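Local atomic coordinates of xylose isomerase domain protein (Alicyclobacillus acidocaldarius subsp. acidocaldarius, PDB entry 3U0H), a protein that probably acts as an isomerase built on a xylose isomerase-like TIM barrel, its own substrate not established. Residues Ala160-Lys163 with Thr164-Glu167; Gln195-Pro198 with Glu199-Val202. All coordinates share one frame; numbering follows the deposited sequence.

Contact 1: residues Ala160-Lys163 with Thr164-Glu167; sequences ADLK and TFWE
The indole of Trp166 is gripped from one turn back in the helix by both Leu162 and Lys163. Leu162 presents its branch point to the pyrrole part of the ring, with CG 3.5 Å from Trp166 NE1. With chi1 at -180° the Leu162 chain turns forward again from CB to CG, which brings the methyls to the indole. Lys163 works on the other part: its CA stands over the face of the six-membered ring, 4.2 Å from the Trp166 centroid and 26° off the normal, a CH-pi contact, while its CG reaches CZ3 of Trp166 at 3.6 Å. The backbone carbonyl O of Leu162 lies over the same face. Were the indole cut back to an alanine, Leu162 and Lys163 would probably lose the surface they lie on, and a gap would be likely to open against Val174 and Ala176 of strand 174-179.

All this belongs to helix 159-169, which follows the fifth strand of the TIM barrel in sequence and precedes the sixth, strand 174-179. On a neighbouring face of the helix, Phe165 packs on helix 113-131, and Leu162 CD1 comes to the edge of its ring, 4.4 Å from Phe165 CD2.

Among the polar contacts, Asp161 O accepts two bonds: Phe165 N at 3.1 Å, and Thr164 OG1 at 2.7 Å, tilted 16° from the carbonyl plane. Trp166 N bonds to Leu162 O at 3.0 Å. The carboxylates find partners elsewhere: Asp161 OD1 and Glu167 OE1 form salt bridges with Arg115 and Arg122 of the second subunit, and Asp161 OD2 accepts from Gln157 N.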
ATOM      1  N   ALA A 160     -18.201  16.569   8.831  1.00 20.30           N
ATOM      2  CA  ALA A 160     -17.494  17.193   7.653  1.00 22.12           C
ATOM      3  C   ALA A 160     -15.992  17.292   7.932  1.00 21.01           C
ATOM      4  O   ALA A 160     -15.165  16.948   7.107  1.00 23.56           O
ATOM      5  CB  ALA A 160     -18.077  18.597   7.267  1.00 17.18           C
ATOM      6  N   ASP A 161     -15.642  17.739   9.124  1.00 23.45           N
ATOM      7  CA  ASP A 161     -14.232  17.766   9.539  1.00 24.26           C
ATOM      8  C   ASP A 161     -13.617  16.356   9.515  1.00 22.32           C
ATOM      9  O   ASP A 161     -12.518  16.151   8.978  1.00 19.47           O
ATOM     10  CB  ASP A 161     -14.067  18.305  10.962  1.00 26.32           C
ATOM     11  CG  ASP A 161     -14.346  19.794  11.097  1.00 28.64           C
ATOM     12  OD1 ASP A 161     -14.624  20.464  10.091  1.00 27.76           O
ATOM     13  OD2 ASP A 161     -14.330  20.258  12.265  1.00 28.72           O
ATOM     14  N   LEU A 162     -14.313  15.416  10.153  1.00 20.15           N
ATOM     15  CA  LEU A 162     -13.841  14.045  10.199  1.00 21.06           C
ATOM     16  C   LEU A 162     -13.584  13.477   8.803  1.00 23.47           C
ATOM     17  O   LEU A 162     -12.600  12.745   8.616  1.00 24.23           O
ATOM     18  CB  LEU A 162     -14.817  13.134  10.937  1.00 18.40           C
ATOM     19  CG  LEU A 162     -14.402  11.639  11.044  1.00 19.24           C
ATOM     20  CD1 LEU A 162     -13.045  11.468  11.696  1.00 16.85           C
ATOM     21  CD2 LEU A 162     -15.470  10.814  11.814  1.00 17.32           C
ATOM     22  N   LYS A 163     -14.466  13.780   7.841  1.00 24.11           N
ATOM     23  CA  LYS A 163     -14.265  13.275   6.494  1.00 24.95           C
ATOM     24  C   LYS A 163     -12.998  13.814   5.845  1.00 23.71           C
ATOM     25  O   LYS A 163     -12.365  13.082   5.078  1.00 25.66           O
ATOM     26  CB  LYS A 163     -15.395  13.657   5.595  1.00 27.94           C
ATOM     27  CG  LYS A 163     -16.656  12.855   5.734  1.00 30.95           C
ATOM     28  CD  LYS A 163     -17.698  13.555   4.844  1.00 33.78           C
ATOM     29  CE  LYS A 163     -18.777  12.629   4.329  1.00 39.02           C
ATOM     30  NZ  LYS A 163     -19.913  13.388   3.703  1.00 44.32           N
ATOM     31  N   THR A 164     -12.614  15.062   6.107  1.00 20.86           N
ATOM     32  CA  THR A 164     -11.323  15.528   5.567  1.00 21.36           C
ATOM     33  C   THR A 164     -10.196  14.780   6.291  1.00 21.30           C
ATOM     34  O   THR A 164      -9.183  14.438   5.694  1.00 21.59           O
ATOM     35  CB  THR A 164     -11.125  17.031   5.683  1.00 21.92           C
ATOM     36  OG1 THR A 164     -11.023  17.368   7.089  1.00 23.44           O
ATOM     37  CG2 THR A 164     -12.341  17.786   5.036  1.00 21.55           C
ATOM     38  N   PHE A 165     -10.396  14.421   7.544  1.00 21.40           N
ATOM     39  CA  PHE A 165      -9.304  13.789   8.332  1.00 20.23           C
ATOM     40  C   PHE A 165      -9.047  12.367   7.847  1.00 20.74           C
ATOM     41  O   PHE A 165      -7.889  11.959   7.794  1.00 22.00           O
ATOM     42  CB  PHE A 165      -9.595  13.879   9.819  1.00 20.02           C
ATOM     43  CG  PHE A 165      -8.497  13.350  10.718  1.00 19.88           C
ATOM     44  CD1 PHE A 165      -7.187  13.783  10.587  1.00 18.22           C
ATOM     45  CD2 PHE A 165      -8.796  12.465  11.731  1.00 17.76           C
ATOM     46  CE1 PHE A 165      -6.203  13.317  11.416  1.00 16.82           C
ATOM     47  CE2 PHE A 165      -7.787  11.977  12.549  1.00 19.19           C
ATOM     48  CZ  PHE A 165      -6.493  12.412  12.395  1.00 17.35           C
ATOM     49  N   TRP A 166     -10.096  11.661   7.391  1.00 21.93           N
ATOM     50  CA  TRP A 166      -9.928  10.409   6.626  1.00 20.78           C
ATOM     51  C   TRP A 166      -8.899  10.459   5.530  1.00 19.57           C
ATOM     52  O   TRP A 166      -8.216   9.518   5.272  1.00 21.45           O
ATOM     53  CB  TRP A 166     -11.256   9.915   6.026  1.00 20.93           C
ATOM     54  CG  TRP A 166     -12.313   9.577   7.053  1.00 21.90           C
ATOM     55  CD1 TRP A 166     -12.125   9.284   8.407  1.00 22.06           C
ATOM     56  CD2 TRP A 166     -13.741   9.406   6.815  1.00 21.76           C
ATOM     57  NE1 TRP A 166     -13.300   8.982   9.011  1.00 22.88           N
ATOM     58  CE2 TRP A 166     -14.333   9.113   8.118  1.00 23.91           C
ATOM     59  CE3 TRP A 166     -14.572   9.570   5.708  1.00 23.08           C
ATOM     60  CZ2 TRP A 166     -15.703   8.910   8.280  1.00 23.67           C
ATOM     61  CZ3 TRP A 166     -15.952   9.367   5.887  1.00 24.66           C
ATOM     62  CH2 TRP A 166     -16.501   9.031   7.150  1.00 22.92           C
ATOM     63  N   GLU A 167      -8.779  11.547   4.846  1.00 21.37           N
ATOM     64  CA  GLU A 167      -7.795  11.653   3.773  1.00 23.96           C
ATOM     65  C   GLU A 167      -6.376  11.643   4.340  1.00 21.70           C
ATOM     66  O   GLU A 167      -5.495  11.098   3.758  1.00 20.87           O
ATOM     67  CB  GLU A 167      -8.014  12.969   3.012  1.00 26.18           C
ATOM     68  CG  GLU A 167      -9.373  13.115   2.310  1.00 29.41           C
ATOM     69  CD  GLU A 167      -9.544  14.467   1.568  1.00 32.45           C
ATOM     70  OE1 GLU A 167      -8.543  15.034   1.034  1.00 28.27           O
ATOM     71  OE2 GLU A 167     -10.705  14.968   1.526  1.00 35.82           O
TER

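Contact 2: residues Gln195-Pro198 with Glu199-Val202; sequences QLPP and EKVV
Leu196 and Val201 meet across a tight turn, Leu196 CD1 lying 3.8 Å from Val201 CG2 with the two side chains at about a right angle. The turn is the short link of the TIM barrel that leads from helix 190-194 into strand 201-206, the seventh strand of the barrel, and a 3-10 segment forms its bend. Two i to i+3 backbone bonds define that bend: Lys200 N to Pro197 O at 2.8 Å and Val201 N to Pro198 O at 3.2 Å.

The side chain of Glu199 is folded back on the turn. Its CG sits between the backbone N and the carbonyl carbon (chi1 68°), and a second bend at chi2 (-91°) doubles the carboxylate back over the two prolines. OE2 comes 3.6 Å from Pro197 CB, and OE1 lies 3.7 Å from Pro198 CD, so both oxygens border on proline carbons. The charge itself is answered from outside the turn, by a salt bridge from OE2 to Arg91 of the third subunit, which also packs on Pro198.

Lys200 departs from an extended form at chi2 and chi4. Its first carbons stay with Pro197, CG lying 4.0 Å from that ring's CD, and the chain beyond leads away to pack on Trp166 of helix 159-169. Backbone hydrogen bonds of Lys200 and Val202 with Ala176 join the end of the turn and the start of the strand to the neighbouring strand 174-179. A water donates to two carbonyls at once, Pro198 O at 2.9 Å and Val201 O at 2.6 Å.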
ATOM      1  N   GLN A 195     -26.187  10.283   3.659  1.00 26.69           N
ATOM      2  CA  GLN A 195     -25.367  10.288   2.469  1.00 28.01           C
ATOM      3  C   GLN A 195     -24.067   9.575   2.723  1.00 26.73           C
ATOM      4  O   GLN A 195     -23.241   9.515   1.846  1.00 29.84           O
ATOM      5  CB  GLN A 195     -25.191  11.728   2.014  1.00 33.37           C
ATOM      6  CG  GLN A 195     -26.444  12.169   1.197  1.00 43.15           C
ATOM      7  CD  GLN A 195     -26.786  13.656   1.315  1.00 51.37           C
ATOM      8  OE1 GLN A 195     -25.997  14.436   1.867  1.00 64.58           O
ATOM      9  NE2 GLN A 195     -27.979  14.055   0.834  1.00 52.30           N
ATOM     10  N   LEU A 196     -23.842   9.084   3.951  1.00 25.44           N
ATOM     11  CA  LEU A 196     -22.633   8.264   4.266  1.00 26.19           C
ATOM     12  C   LEU A 196     -22.679   6.876   3.644  1.00 24.19           C
ATOM     13  O   LEU A 196     -23.682   6.201   3.747  1.00 27.62           O
ATOM     14  CB  LEU A 196     -22.454   8.052   5.758  1.00 22.14           C
ATOM     15  CG  LEU A 196     -21.948   9.224   6.543  1.00 21.93           C
ATOM     16  CD1 LEU A 196     -21.985   8.821   7.996  1.00 19.61           C
ATOM     17  CD2 LEU A 196     -20.547   9.615   6.074  1.00 19.36           C
ATOM     18  N   PRO A 197     -21.577   6.417   3.078  1.00 23.87           N
ATOM     19  CA  PRO A 197     -21.632   5.007   2.690  1.00 24.76           C
ATOM     20  C   PRO A 197     -21.754   4.126   3.934  1.00 23.42           C
ATOM     21  O   PRO A 197     -21.217   4.470   4.972  1.00 26.47           O
ATOM     22  CB  PRO A 197     -20.302   4.780   1.946  1.00 24.83           C
ATOM     23  CG  PRO A 197     -19.816   6.182   1.593  1.00 25.30           C
ATOM     24  CD  PRO A 197     -20.304   7.063   2.703  1.00 24.72           C
ATOM     25  N   PRO A 198     -22.492   3.027   3.834  1.00 24.18           N
ATOM     26  CA  PRO A 198     -22.888   2.189   4.961  1.00 25.11           C
ATOM     27  C   PRO A 198     -21.713   1.752   5.791  1.00 25.54           C
ATOM     28  O   PRO A 198     -21.818   1.648   7.016  1.00 21.12           O
ATOM     29  CB  PRO A 198     -23.473   0.922   4.316  1.00 24.14           C
ATOM     30  CG  PRO A 198     -23.600   1.209   2.843  1.00 25.05           C
ATOM     31  CD  PRO A 198     -23.065   2.574   2.546  1.00 25.69           C
ATOM     32  N   GLU A 199     -20.620   1.454   5.098  1.00 23.69           N
ATOM     33  CA  GLU A 199     -19.481   0.901   5.761  1.00 25.05           C
ATOM     34  C   GLU A 199     -18.796   1.994   6.587  1.00 25.49           C
ATOM     35  O   GLU A 199     -17.982   1.676   7.466  1.00 24.18           O
ATOM     36  CB  GLU A 199     -18.494   0.275   4.776  1.00 25.07           C
ATOM     37  CG  GLU A 199     -17.787   1.276   3.854  1.00 25.84           C
ATOM     38  CD  GLU A 199     -18.563   1.477   2.575  1.00 27.24           C
ATOM     39  OE1 GLU A 199     -19.728   0.979   2.546  1.00 25.60           O
ATOM     40  OE2 GLU A 199     -17.995   2.064   1.608  1.00 26.15           O
ATOM     41  N   LYS A 200     -19.160   3.255   6.356  1.00 23.03           N
ATOM     42  CA  LYS A 200     -18.582   4.357   7.153  1.00 23.33           C
ATOM     43  C   LYS A 200     -19.291   4.644   8.485  1.00 22.56           C
ATOM     44  O   LYS A 200     -18.713   5.299   9.387  1.00 21.72           O
ATOM     45  CB  LYS A 200     -18.493   5.600   6.328  1.00 24.86           C
ATOM     46  CG  LYS A 200     -17.556   5.438   5.166  1.00 25.08           C
ATOM     47  CD  LYS A 200     -16.112   5.419   5.610  1.00 27.45           C
ATOM     48  CE  LYS A 200     -15.169   5.540   4.385  1.00 30.44           C
ATOM     49  NZ  LYS A 200     -14.434   4.239   4.198  1.00 32.70           N
ATOM     50  N   VAL A 201     -20.495   4.082   8.655  1.00 20.01           N
ATOM     51  CA  VAL A 201     -21.154   4.066   9.959  1.00 19.35           C
ATOM     52  C   VAL A 201     -20.728   2.774  10.705  1.00 20.87           C
ATOM     53  O   VAL A 201     -21.264   1.651  10.448  1.00 19.38           O
ATOM     54  CB  VAL A 201     -22.674   4.161   9.850  1.00 19.55           C
ATOM     55  CG1 VAL A 201     -23.267   4.394  11.240  1.00 21.54           C
ATOM     56  CG2 VAL A 201     -23.099   5.264   8.898  1.00 19.50           C
ATOM     57  N   VAL A 202     -19.737   2.937  11.589  1.00 19.74           N
ATOM     58  CA  VAL A 202     -19.075   1.822  12.248  1.00 19.44           C
ATOM     59  C   VAL A 202     -19.843   1.460  13.517  1.00 21.52           C
ATOM     60  O   VAL A 202     -19.999   0.293  13.809  1.00 21.06           O
ATOM     61  CB  VAL A 202     -17.605   2.186  12.579  1.00 19.72           C
ATOM     62  CG1 VAL A 202     -16.888   1.047  13.319  1.00 19.27           C
ATOM     63  CG2 VAL A 202     -16.820   2.544  11.287  1.00 18.60           C
TER
HETATM   64  O   HOH W   1     -22.102  -0.389   9.039  1.00 34.32           O

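In the fold
Contacts 1 and 2 lie in series along the chain, their centres about 13 Å apart, on neighbouring parts of one TIM barrel: helix 159-169 precedes strand 174-179, and the 195-202 turn leads into the adjoining strand 201-206. Side chains join them directly. Trp166 CH2 is 3.9 Å from Lys200 CD and 4.2 Å from Leu196 CD2, while Lys163 CE is 3.9 Å from that same Leu196 methyl. The turn thus meets the indole at CH2 of its six-membered ring. Contact 1 forms salt bridges with the second subunit and contact 2 with the third.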